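Local coordinates for protein alternansucrase (Leuconostoc mesenteroides, PDB 6HVG) that is a large multidomain member of glycoside hydrolase family 70, with a barrel-type core, cell-wall-binding-type repeats and a bound calcium ion, at residues D624-D629 / V1157-Y1162. Sequence-based numbering, arbitrary orientation.
Sequences DNVDAD and VPDQIY. With CA (calcium ion), chain C.
Asp1159 OD1 and the backbone carbonyl oxygen Asn625 O meet on a calcium ion, which lies 2.2 Å from the carboxylate oxygen and 2.3 Å from the carbonyl. The two oxygens stand 2.7 Å apart, as expected of two ligands of one cation, whose charge probably offsets their mutual repulsion. Asp1159 binds through one oxygen alone: its OD2 stays 4.0 Å from the calcium ion. CB of Asp1159 already points at the 624-629 loop, and a chi1 of -180° extends the carboxylate onward to the metal. A water bound to the calcium ion donates a hydrogen bond to Asp1159 O, so this one residue holds the ion directly and through its hydration. Glu575, through O and OE2, and Asp581, through OD1, complete a six-ligand shell.

Beside the metal, Val626 lays its CG1 methyl against the CB methylene of Asp1159. The side chain of Asn625 serves a different partner, its ND2 bonding to Ser574 O next to the ligand Glu575. Farther along the loop, Asp627 OD1 takes the N-H of Asp629 through its anti lone pair, a capping bond at the approach to helix 629-642.

The whole is a calcium site that cross-links distant parts of the chain, joining the loops that follow the adjacent parallel strands 617-620 and 1151-1156 of the family 70 barrel.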
# COMPACT_ATOMS: atom_id res chain seq x y z
N ASP A 624 -7.25 -0.73 14.39
CA ASP A 624 -7.55 -2.01 13.77
C ASP A 624 -6.32 -2.87 13.50
O ASP A 624 -6.45 -4.04 13.13
CB ASP A 624 -8.36 -1.76 12.51
CG ASP A 624 -9.76 -1.18 12.80
OD1 ASP A 624 -10.25 -1.32 13.95
OD2 ASP A 624 -10.38 -0.61 11.87
N ASN A 625 -5.12 -2.31 13.69
CA ASN A 625 -3.87 -3.02 13.43
C ASN A 625 -3.14 -3.51 14.70
O ASN A 625 -1.98 -3.91 14.62
CB ASN A 625 -2.95 -2.11 12.66
CG ASN A 625 -3.66 -1.37 11.58
OD1 ASN A 625 -4.19 -0.29 11.82
ND2 ASN A 625 -3.63 -1.90 10.37
N VAL A 626 -3.83 -3.46 15.85
CA VAL A 626 -3.29 -3.85 17.14
C VAL A 626 -4.32 -4.63 17.96
O VAL A 626 -5.46 -4.81 17.54
CB VAL A 626 -2.83 -2.63 17.96
CG1 VAL A 626 -1.81 -1.82 17.19
CG2 VAL A 626 -4.01 -1.77 18.40
N ASP A 627 -3.90 -5.13 19.12
CA ASP A 627 -4.78 -5.89 20.03
C ASP A 627 -5.71 -4.92 20.76
O ASP A 627 -5.27 -4.00 21.46
CB ASP A 627 -3.95 -6.70 21.04
CG ASP A 627 -4.78 -7.73 21.81
OD1 ASP A 627 -5.86 -7.40 22.34
OD2 ASP A 627 -4.33 -8.88 21.90
N ALA A 628 -7.00 -5.14 20.60
CA ALA A 628 -8.01 -4.21 21.10
C ALA A 628 -8.05 -4.07 22.64
O ALA A 628 -8.71 -3.17 23.16
CB ALA A 628 -9.36 -4.61 20.56
N ASP A 629 -7.35 -4.94 23.36
CA ASP A 629 -7.17 -4.76 24.80
C ASP A 629 -6.62 -3.39 25.16
O ASP A 629 -6.92 -2.87 26.22
CB ASP A 629 -6.19 -5.81 25.35
CG ASP A 629 -6.80 -7.20 25.46
OD1 ASP A 629 -8.05 -7.34 25.49
OD2 ASP A 629 -6.00 -8.16 25.56
N VAL A 1157 0.97 5.73 19.82
CA VAL A 1157 1.33 4.93 18.65
C VAL A 1157 1.90 3.58 19.04
O VAL A 1157 3.07 3.34 18.88
CB VAL A 1157 2.33 5.72 17.76
CG1 VAL A 1157 2.64 4.95 16.49
CG2 VAL A 1157 1.74 7.07 17.41
N PRO A 1158 1.06 2.67 19.53
CA PRO A 1158 1.54 1.39 20.02
C PRO A 1158 1.82 0.29 18.99
O PRO A 1158 2.41 -0.73 19.36
CB PRO A 1158 0.40 0.95 20.95
CG PRO A 1158 -0.81 1.53 20.33
CD PRO A 1158 -0.37 2.85 19.80
N ASP A 1159 1.40 0.46 17.73
CA ASP A 1159 1.50 -0.62 16.74
C ASP A 1159 2.93 -0.98 16.33
O ASP A 1159 3.23 -2.16 16.13
CB ASP A 1159 0.69 -0.31 15.49
CG ASP A 1159 0.79 -1.42 14.44
OD1 ASP A 1159 0.33 -2.55 14.68
OD2 ASP A 1159 1.36 -1.18 13.36
N GLN A 1160 3.82 0.00 16.18
CA GLN A 1160 5.16 -0.30 15.65
C GLN A 1160 6.27 0.61 16.12
O GLN A 1160 6.03 1.64 16.74
CB GLN A 1160 5.14 -0.36 14.10
CG GLN A 1160 5.12 0.97 13.37
CD GLN A 1160 3.80 1.71 13.47
OE1 GLN A 1160 2.73 1.11 13.32
NE2 GLN A 1160 3.86 3.03 13.71
N ILE A 1161 7.49 0.23 15.77
CA ILE A 1161 8.69 0.99 16.06
C ILE A 1161 9.67 0.72 14.91
O ILE A 1161 9.66 -0.36 14.35
CB ILE A 1161 9.23 0.60 17.45
CG1 ILE A 1161 10.37 1.51 17.88
CG2 ILE A 1161 9.65 -0.86 17.48
CD1 ILE A 1161 10.72 1.35 19.34
N TYR A 1162 10.49 1.71 14.55
CA TYR A 1162 11.38 1.60 13.39
C TYR A 1162 12.86 1.48 13.74
O TYR A 1162 13.27 1.84 14.82
CB TYR A 1162 11.26 2.83 12.49
CG TYR A 1162 10.02 2.94 11.63
CD1 TYR A 1162 8.75 3.09 12.19
CD2 TYR A 1162 10.12 2.98 10.24
CE1 TYR A 1162 7.63 3.26 11.39
CE2 TYR A 1162 9.01 3.14 9.44
CZ TYR A 1162 7.77 3.29 10.02
OH TYR A 1162 6.68 3.49 9.20
CA CA C . 0.16 -4.73 14.67
O HOH W 1 1.02 -4.06 16.77